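Local coordinates for sensor protein PfeS (Pseudomonas aeruginosa, PDB 3KYZ) that is the sensor histidine kinase of the PfeR/PfeS two-component system, probably detecting a periplasmic signal, and may activate PfeR by phosphorylation, at residues Arg44-Leu49 with Asp54-Leu59; Trp88-Arg93 with Pro99-Glu104. All coordinates share one frame; numbering follows the deposited sequence. Where two conformers were deposited one is given.

Contact 1 (Arg44-Leu49 with Asp54-Leu59); sequences RFRKEL and DTWVAL
W56 meets R46 at the edge of the guanidinium: NE1 of W56 lies in its plane, 3.4 Å from NH2 of R46, while the two flat groups stand almost perpendicular at 89°. Both nitrogens are donors, so they do not bond each other; E76 takes both, a salt bridge from R46 and a hydrogen bond from W56. Next comes V57, whose carbonyl oxygen receives NE of R46 at 2.7 Å with an N-H...O angle of 150°; NH2 of R46 adds a weak bond to the same oxygen. The arginine reaches it because its chain runs extended from CG to NE. CG2 of V57 packs 3.9 Å from CG of L49, the two side chains crossing at about a right angle. A58 then sets its CB over one face of the R46 guanidinium, 4.3 Å from NH2. Last, CD1 of L59 touches the edge of the F45 ring, 3.9 Å from CD2. Helix piece 44-49 and strand 57-59 run nearly antiparallel (162°), joined by an apolar layer with one arginine beside it. With a backbone carbonyl and E76 both gripping the guanidinium, its rotation is largely fixed and its charge probably well compensated.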
ATOM      1  N   ARG A  44       7.030  17.190 -13.096  1.00 14.42           N
ATOM      2  CA  ARG A  44       6.304  17.731 -14.236  0.50 15.74           C
ATOM      3  C   ARG A  44       5.347  16.703 -14.826  1.00 14.98           C
ATOM      4  O   ARG A  44       4.209  17.038 -15.167  1.00 14.98           O
ATOM      5  CB  ARG A  44       7.259  18.252 -15.309  0.50 18.95           C
ATOM      6  CG  ARG A  44       6.546  18.907 -16.483  0.50 23.16           C
ATOM      7  CD  ARG A  44       7.525  19.625 -17.394  0.50 28.23           C
ATOM      8  NE  ARG A  44       8.635  18.760 -17.778  0.50 30.38           N
ATOM      9  CZ  ARG A  44       8.596  17.900 -18.789  0.50 33.14           C
ATOM     10  NH1 ARG A  44       9.659  17.154 -19.063  0.50 35.30           N
ATOM     11  NH2 ARG A  44       7.498  17.785 -19.526  0.50 34.16           N
ATOM     12  N   PHE A  45       5.794  15.454 -14.927  1.00 13.61           N
ATOM     13  CA  PHE A  45       4.939  14.410 -15.482  1.00 12.54           C
ATOM     14  C   PHE A  45       3.691  14.209 -14.621  1.00 12.24           C
ATOM     15  O   PHE A  45       2.577  14.102 -15.128  1.00 13.17           O
ATOM     16  CB  PHE A  45       5.689  13.085 -15.646  1.00 12.47           C
ATOM     17  CG  PHE A  45       4.843  12.006 -16.240  1.00 13.25           C
ATOM     18  CD1 PHE A  45       4.742  11.869 -17.615  1.00 14.84           C
ATOM     19  CD2 PHE A  45       4.101  11.162 -15.427  1.00 13.84           C
ATOM     20  CE1 PHE A  45       3.939  10.885 -18.167  1.00 15.81           C
ATOM     21  CE2 PHE A  45       3.296  10.179 -15.979  1.00 14.24           C
ATOM     22  CZ  PHE A  45       3.216  10.038 -17.346  1.00 15.80           C
ATOM     23  N   ARG A  46       3.889  14.146 -13.314  1.00 12.98           N
ATOM     24  CA  ARG A  46       2.788  13.988 -12.384  1.00 13.15           C
ATOM     25  C   ARG A  46       1.731  15.084 -12.567  1.00 13.56           C
ATOM     26  O   ARG A  46       0.530  14.812 -12.651  1.00 13.33           O
ATOM     27  CB  ARG A  46       3.338  14.018 -10.959  1.00 16.80           C
ATOM     28  CG  ARG A  46       2.286  14.004  -9.924  1.00 19.09           C
ATOM     29  CD  ARG A  46       2.873  14.180  -8.544  1.00 18.87           C
ATOM     30  NE  ARG A  46       1.837  13.838  -7.600  1.00 21.35           N
ATOM     31  CZ  ARG A  46       1.892  14.024  -6.292  1.00 20.13           C
ATOM     32  NH1 ARG A  46       2.964  14.566  -5.717  1.00 21.99           N
ATOM     33  NH2 ARG A  46       0.850  13.662  -5.563  1.00 22.56           N
ATOM     34  N   LYS A  47       2.188  16.327 -12.654  1.00 13.39           N
ATOM     35  CA  LYS A  47       1.285  17.461 -12.834  1.00 14.67           C
ATOM     36  C   LYS A  47       0.536  17.379 -14.168  1.00 13.86           C
ATOM     37  O   LYS A  47      -0.674  17.612 -14.230  1.00 15.04           O
ATOM     38  CB  LYS A  47       2.069  18.769 -12.750  1.00 17.11           C
ATOM     39  CG  LYS A  47       2.560  19.130 -11.351  1.00 21.28           C
ATOM     40  CD  LYS A  47       3.345  20.432 -11.405  1.00 30.26           C
ATOM     41  CE  LYS A  47       3.989  20.774 -10.076  1.00 36.25           C
ATOM     42  NZ  LYS A  47       5.031  21.827 -10.269  1.00 39.07           N
ATOM     43  N   GLU A  48       1.259  17.062 -15.235  1.00 13.89           N
ATOM     44  CA  GLU A  48       0.666  16.993 -16.570  1.00 15.08           C
ATOM     45  C   GLU A  48      -0.383  15.886 -16.660  1.00 13.97           C
ATOM     46  O   GLU A  48      -1.474  16.089 -17.209  1.00 14.60           O
ATOM     47  CB  GLU A  48       1.748  16.773 -17.637  1.00 16.54           C
ATOM     48  CG  GLU A  48       2.687  17.958 -17.841  1.00 22.24           C
ATOM     49  CD  GLU A  48       3.864  17.619 -18.745  1.00 29.33           C
ATOM     50  OE1 GLU A  48       4.015  16.432 -19.107  1.00 32.50           O
ATOM     51  OE2 GLU A  48       4.642  18.533 -19.094  1.00 33.30           O
ATOM     52  N   LEU A  49      -0.058  14.713 -16.125  1.00 13.07           N
ATOM     53  CA  LEU A  49      -0.984  13.590 -16.214  1.00 12.33           C
ATOM     54  C   LEU A  49      -2.213  13.833 -15.346  1.00 12.51           C
ATOM     55  O   LEU A  49      -3.335  13.523 -15.742  1.00 13.66           O
ATOM     56  CB  LEU A  49      -0.306  12.277 -15.827  1.00 13.69           C
ATOM     57  CG  LEU A  49      -1.185  11.031 -15.965  1.00 13.22           C
ATOM     58  CD1 LEU A  49      -1.722  10.912 -17.393  1.00 14.68           C
ATOM     59  CD2 LEU A  49      -0.410   9.772 -15.571  1.00 14.22           C
ATOM     60  N   ASP A  54      -7.645  14.487 -15.082  1.00 15.52           N
ATOM     61  CA  ASP A  54      -8.460  15.047 -14.009  1.00 16.16           C
ATOM     62  C   ASP A  54      -8.558  14.062 -12.848  1.00 15.62           C
ATOM     63  O   ASP A  54      -9.651  13.726 -12.387  1.00 16.59           O
ATOM     64  CB  ASP A  54      -9.858  15.411 -14.530  1.00 18.64           C
ATOM     65  CG  ASP A  54     -10.662  16.220 -13.528  1.00 22.91           C
ATOM     66  OD1 ASP A  54     -10.045  16.878 -12.660  1.00 23.61           O
ATOM     67  OD2 ASP A  54     -11.911  16.202 -13.613  1.00 25.91           O
ATOM     68  N   THR A  55      -7.404  13.600 -12.379  1.00 14.04           N
ATOM     69  CA  THR A  55      -7.377  12.585 -11.342  1.00 14.86           C
ATOM     70  C   THR A  55      -6.060  12.639 -10.583  1.00 14.00           C
ATOM     71  O   THR A  55      -5.067  13.200 -11.074  1.00 14.36           O
ATOM     72  CB  THR A  55      -7.579  11.177 -11.943  1.00 14.01           C
ATOM     73  OG1 THR A  55      -7.903  10.254 -10.897  1.00 15.14           O
ATOM     74  CG2 THR A  55      -6.330  10.702 -12.680  1.00 14.29           C
ATOM     75  N   TRP A  56      -6.049  12.071  -9.383  1.00 12.59           N
ATOM     76  CA  TRP A  56      -4.831  12.048  -8.584  1.00 11.31           C
ATOM     77  C   TRP A  56      -3.781  11.116  -9.198  1.00 12.43           C
ATOM     78  O   TRP A  56      -4.094  10.009  -9.634  1.00 13.34           O
ATOM     79  CB  TRP A  56      -5.131  11.634  -7.146  1.00 11.74           C
ATOM     80  CG  TRP A  56      -3.932  11.748  -6.245  1.00 12.34           C
ATOM     81  CD1 TRP A  56      -3.454  12.884  -5.658  1.00 15.15           C
ATOM     82  CD2 TRP A  56      -3.062  10.688  -5.833  1.00 12.20           C
ATOM     83  NE1 TRP A  56      -2.344  12.596  -4.898  1.00 14.42           N
ATOM     84  CE2 TRP A  56      -2.079  11.255  -4.995  1.00 12.82           C
ATOM     85  CE3 TRP A  56      -3.018   9.315  -6.091  1.00 15.14           C
ATOM     86  CZ2 TRP A  56      -1.069  10.497  -4.408  1.00 15.06           C
ATOM     87  CZ3 TRP A  56      -2.021   8.566  -5.508  1.00 16.88           C
ATOM     88  CH2 TRP A  56      -1.057   9.157  -4.673  1.00 15.75           C
ATOM     89  N   VAL A  57      -2.533  11.575  -9.207  1.00 11.66           N
ATOM     90  CA  VAL A  57      -1.425  10.814  -9.763  1.00 12.05           C
ATOM     91  C   VAL A  57      -0.228  10.941  -8.832  1.00 12.52           C
ATOM     92  O   VAL A  57      -0.024  11.999  -8.225  1.00 14.90           O
ATOM     93  CB  VAL A  57      -1.022  11.366 -11.159  1.00 12.03           C
ATOM     94  CG1 VAL A  57       0.272  10.719 -11.643  1.00 14.93           C
ATOM     95  CG2 VAL A  57      -2.152  11.159 -12.152  1.00 12.63           C
ATOM     96  N   ALA A  58       0.558   9.873  -8.709  1.00 11.90           N
ATOM     97  CA  ALA A  58       1.850   9.957  -8.025  1.00 11.30           C
ATOM     98  C   ALA A  58       2.863   9.048  -8.711  1.00 10.65           C
ATOM     99  O   ALA A  58       2.488   8.023  -9.282  1.00 12.58           O
ATOM    100  CB  ALA A  58       1.719   9.585  -6.541  1.00 14.20           C
ATOM    101  N   LEU A  59       4.131   9.444  -8.686  1.00 11.53           N
ATOM    102  CA  LEU A  59       5.225   8.561  -9.064  1.00 10.02           C
ATOM    103  C   LEU A  59       5.949   8.263  -7.775  1.00 11.46           C
ATOM    104  O   LEU A  59       6.389   9.182  -7.093  1.00 11.52           O
ATOM    105  CB  LEU A  59       6.179   9.247 -10.048  1.00 13.22           C
ATOM    106  CG  LEU A  59       5.737   9.229 -11.515  1.00 12.99           C
ATOM    107  CD1 LEU A  59       4.417   9.971 -11.693  1.00 17.95           C
ATOM    108  CD2 LEU A  59       6.817   9.824 -12.400  1.00 15.69           C
TER

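Contact 2 (Trp88-Arg93 with Pro99-Glu104); sequences WPMSRR and PYVSIE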
ATOM      1  N   TRP A  88      -6.648  -6.680 -12.308  1.00 19.77           N
ATOM      2  CA  TRP A  88      -7.442  -7.124 -11.172  1.00 18.88           C
ATOM      3  C   TRP A  88      -8.864  -6.585 -11.276  1.00 20.70           C
ATOM      4  O   TRP A  88      -9.101  -5.577 -11.934  1.00 20.56           O
ATOM      5  CB  TRP A  88      -6.815  -6.632  -9.864  1.00 18.44           C
ATOM      6  CG  TRP A  88      -5.487  -7.241  -9.536  1.00 18.53           C
ATOM      7  CD1 TRP A  88      -4.756  -8.114 -10.304  1.00 19.06           C
ATOM      8  CD2 TRP A  88      -4.730  -7.027  -8.339  1.00 18.77           C
ATOM      9  NE1 TRP A  88      -3.587  -8.449  -9.648  1.00 19.74           N
ATOM     10  CE2 TRP A  88      -3.548  -7.789  -8.447  1.00 19.05           C
ATOM     11  CE3 TRP A  88      -4.937  -6.257  -7.190  1.00 17.50           C
ATOM     12  CZ2 TRP A  88      -2.581  -7.809  -7.444  1.00 19.84           C
ATOM     13  CZ3 TRP A  88      -3.972  -6.272  -6.197  1.00 18.97           C
ATOM     14  CH2 TRP A  88      -2.809  -7.048  -6.330  1.00 19.42           C
ATOM     15  N   PRO A  89      -9.819  -7.243 -10.603  1.00 24.21           N
ATOM     16  CA  PRO A  89     -11.181  -6.697 -10.572  1.00 26.51           C
ATOM     17  C   PRO A  89     -11.192  -5.274 -10.007  1.00 27.05           C
ATOM     18  O   PRO A  89     -10.426  -4.978  -9.088  1.00 27.39           O
ATOM     19  CB  PRO A  89     -11.925  -7.649  -9.627  1.00 28.00           C
ATOM     20  CG  PRO A  89     -11.112  -8.904  -9.619  1.00 27.51           C
ATOM     21  CD  PRO A  89      -9.688  -8.477  -9.811  1.00 26.05           C
HETATM   22  N   MSE A  90     -12.048  -4.415 -10.556  1.00 29.28           N
HETATM   23  CA  MSE A  90     -12.142  -3.011 -10.151  1.00 31.39           C
HETATM   24  C   MSE A  90     -13.539  -2.673  -9.653  1.00 34.41           C
HETATM   25  O   MSE A  90     -14.530  -3.045 -10.282  1.00 36.57           O
HETATM   26  CB  MSE A  90     -11.849  -2.101 -11.343  1.00 32.47           C
HETATM   27  CG  MSE A  90     -10.512  -2.321 -11.994  1.00 33.85           C
HETATM   28 SE   MSE A  90      -9.166  -1.138 -11.269  0.80 35.51          SE
HETATM   29  CE  MSE A  90      -7.608  -2.033 -12.028  1.00 28.17           C
ATOM     30  N   SER A  91     -13.623  -1.941  -8.546  1.00 36.40           N
ATOM     31  CA  SER A  91     -14.920  -1.475  -8.060  1.00 39.08           C
ATOM     32  C   SER A  91     -14.794  -0.386  -6.999  1.00 40.76           C
ATOM     33  O   SER A  91     -13.745  -0.235  -6.370  1.00 41.02           O
ATOM     34  CB  SER A  91     -15.738  -2.642  -7.505  1.00 41.18           C
ATOM     35  OG  SER A  91     -15.571  -2.755  -6.104  1.00 44.68           O
ATOM     36  N   ARG A  92     -15.876   0.371  -6.818  1.00 41.80           N
ATOM     37  CA  ARG A  92     -15.923   1.404  -5.791  0.50 43.03           C
ATOM     38  C   ARG A  92     -16.381   0.814  -4.459  1.00 44.35           C
ATOM     39  O   ARG A  92     -16.186   1.421  -3.407  1.00 44.12           O
ATOM     40  CB  ARG A  92     -16.871   2.535  -6.205  0.50 43.28           C
ATOM     41  CG  ARG A  92     -16.613   3.105  -7.590  0.50 43.63           C
ATOM     42  CD  ARG A  92     -17.637   4.177  -7.946  0.50 44.04           C
ATOM     43  NE  ARG A  92     -17.379   5.437  -7.254  0.50 45.00           N
ATOM     44  CZ  ARG A  92     -17.190   6.602  -7.868  0.50 44.58           C
ATOM     45  NH1 ARG A  92     -16.958   7.699  -7.156  0.50 45.43           N
ATOM     46  NH2 ARG A  92     -17.238   6.674  -9.191  0.50 42.39           N
ATOM     47  N   ARG A  93     -16.988  -0.369  -4.523  1.00 46.35           N
ATOM     48  CA  ARG A  93     -17.571  -1.047  -3.362  1.00 48.35           C
ATOM     49  C   ARG A  93     -16.816  -0.876  -2.044  1.00 49.03           C
ATOM     50  O   ARG A  93     -17.232  -0.111  -1.170  1.00 49.69           O
ATOM     51  CB  ARG A  93     -17.731  -2.544  -3.653  1.00 49.75           C
ATOM     52  CG  ARG A  93     -18.834  -2.889  -4.644  1.00 52.64           C
ATOM     53  CD  ARG A  93     -20.182  -3.039  -3.953  1.00 56.24           C
ATOM     54  NE  ARG A  93     -21.214  -3.528  -4.864  1.00 60.15           N
ATOM     55  CZ  ARG A  93     -21.559  -4.807  -4.991  1.00 61.93           C
ATOM     56  NH1 ARG A  93     -20.956  -5.737  -4.261  1.00 62.53           N
ATOM     57  NH2 ARG A  93     -22.511  -5.156  -5.847  1.00 62.25           N
ATOM     58  N   PRO A  99     -10.773   3.308  -7.406  1.00 16.89           N
ATOM     59  CA  PRO A  99      -9.566   2.578  -6.993  1.00 16.89           C
ATOM     60  C   PRO A  99      -8.273   3.315  -7.339  1.00 13.91           C
ATOM     61  O   PRO A  99      -8.210   4.030  -8.346  1.00 14.73           O
ATOM     62  CB  PRO A  99      -9.623   1.289  -7.822  1.00 20.54           C
ATOM     63  CG  PRO A  99     -11.005   1.199  -8.344  1.00 22.11           C
ATOM     64  CD  PRO A  99     -11.565   2.578  -8.409  1.00 19.84           C
ATOM     65  N   TYR A 100      -7.252   3.130  -6.510  1.00 13.15           N
ATOM     66  CA  TYR A 100      -5.909   3.587  -6.861  1.00 11.74           C
ATOM     67  C   TYR A 100      -5.199   2.456  -7.578  1.00 11.26           C
ATOM     68  O   TYR A 100      -5.080   1.351  -7.045  1.00 13.04           O
ATOM     69  CB  TYR A 100      -5.130   4.032  -5.620  1.00 12.55           C
ATOM     70  CG  TYR A 100      -5.744   5.255  -4.991  1.00 12.17           C
ATOM     71  CD1 TYR A 100      -5.435   6.527  -5.458  1.00 14.09           C
ATOM     72  CD2 TYR A 100      -6.647   5.138  -3.942  1.00 15.36           C
ATOM     73  CE1 TYR A 100      -6.008   7.651  -4.901  1.00 13.97           C
ATOM     74  CE2 TYR A 100      -7.222   6.245  -3.379  1.00 16.49           C
ATOM     75  CZ  TYR A 100      -6.902   7.504  -3.861  1.00 14.53           C
ATOM     76  OH  TYR A 100      -7.471   8.605  -3.290  1.00 18.41           O
ATOM     77  N   VAL A 101      -4.756   2.730  -8.801  1.00 10.91           N
ATOM     78  CA  VAL A 101      -4.145   1.715  -9.641  1.00 11.77           C
ATOM     79  C   VAL A 101      -2.626   1.835  -9.603  1.00 11.44           C
ATOM     80  O   VAL A 101      -2.074   2.921  -9.805  1.00 12.51           O
ATOM     81  CB  VAL A 101      -4.647   1.835 -11.094  1.00 12.48           C
ATOM     82  CG1 VAL A 101      -4.036   0.745 -11.966  1.00 13.27           C
ATOM     83  CG2 VAL A 101      -6.173   1.777 -11.129  1.00 15.48           C
ATOM     84  N   SER A 102      -1.966   0.713  -9.318  1.00 11.29           N
ATOM     85  CA  SER A 102      -0.514   0.631  -9.215  1.00 11.14           C
ATOM     86  C   SER A 102       0.047   0.009 -10.486  1.00 10.55           C
ATOM     87  O   SER A 102      -0.347  -1.096 -10.869  1.00 11.88           O
ATOM     88  CB  SER A 102      -0.147  -0.260  -8.029  1.00 10.93           C
ATOM     89  OG  SER A 102       1.251  -0.444  -7.913  1.00 12.40           O
ATOM     90  N   ILE A 103       0.962   0.714 -11.142  1.00 10.56           N
ATOM     91  CA  ILE A 103       1.539   0.239 -12.401  1.00 11.56           C
ATOM     92  C   ILE A 103       3.060   0.378 -12.368  1.00 11.12           C
ATOM     93  O   ILE A 103       3.601   1.488 -12.398  1.00 12.03           O
ATOM     94  CB  ILE A 103       0.987   1.008 -13.625  1.00 12.17           C
ATOM     95  CG1 ILE A 103      -0.540   1.156 -13.554  1.00 13.21           C
ATOM     96  CG2 ILE A 103       1.428   0.317 -14.923  1.00 13.70           C
ATOM     97  CD1 ILE A 103      -1.110   2.208 -14.527  1.00 15.45           C
ATOM     98  N   GLU A 104       3.753  -0.752 -12.298  1.00 12.49           N
ATOM     99  CA  GLU A 104       5.208  -0.741 -12.195  1.00 14.16           C
ATOM    100  C   GLU A 104       5.844  -0.033 -13.384  1.00 14.69           C
ATOM    101  O   GLU A 104       5.343  -0.107 -14.508  1.00 13.93           O
ATOM    102  CB  GLU A 104       5.742  -2.177 -12.121  1.00 16.46           C
ATOM    103  CG  GLU A 104       5.584  -2.957 -13.435  1.00 19.85           C
ATOM    104  CD  GLU A 104       6.113  -4.389 -13.363  1.00 24.62           C
ATOM    105  OE1 GLU A 104       6.335  -4.887 -12.245  1.00 28.19           O
ATOM    106  OE2 GLU A 104       6.301  -5.020 -14.428  1.00 27.21           O
TER
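The backbones of M90-S91 and P99-V101 pass each other without pairing: 88-93 is an irregular loop, 100-104 is a strand, and the nearest approach of main chain to side chain is the carbonyl oxygen of S91, 3.7 Å from CG of P99. That proline directs its ring at the loop, and CG is the atom that does most of the touching, with the amide nitrogen of S91 also near it at 4.1 Å. From the loop, selenomethionine M90 reaches across to both P99 and V101. Its chain bends at chi2 (-93°), which carries the selenium round to the strand, where SE rests 4.2 Å from CG of P99. The terminal methyl continues to V101, with CE 4.2 Å from CG2, and the two side chains cross at about a right angle. CG2 is the branch of V101 that lies beside its own backbone N, and SE of M90 is in touch with it as well. Around this patch, P124 packs on M90 and Y13 pairs with its backbone, so both ends of the modelled chain gather here. The strand itself is held from its neighbour, with V101 bonded through its backbone to I116. What joins loop to strand is therefore apolar packing of the selenoether side chain of M90 against a proline ring and a valine methyl, a buried fit that depends on shape and carries little directional preference.

Contact 1 closes before contact 2 opens, and their centres lie about 17 Å apart, on opposite sides of the centre of the chain. They share one antiparallel sheet: 57-60 and 100-104 are its outermost strands within this chain, with 113-117 between them. Contact 1 ties the first of these to helix 17-53, whereas contact 2 lays the loop before 100-104 against the other. They also touch directly, CE3 of W56 packing 3.6 Å from CE1 of Y100, and H79 meets both rings. Together they attach helix and loop to the outer strands of the sensor domain, which is predicted to be periplasmic; W88, at the start of segment 88-93, meets F82 of the second subunit edge-to-face.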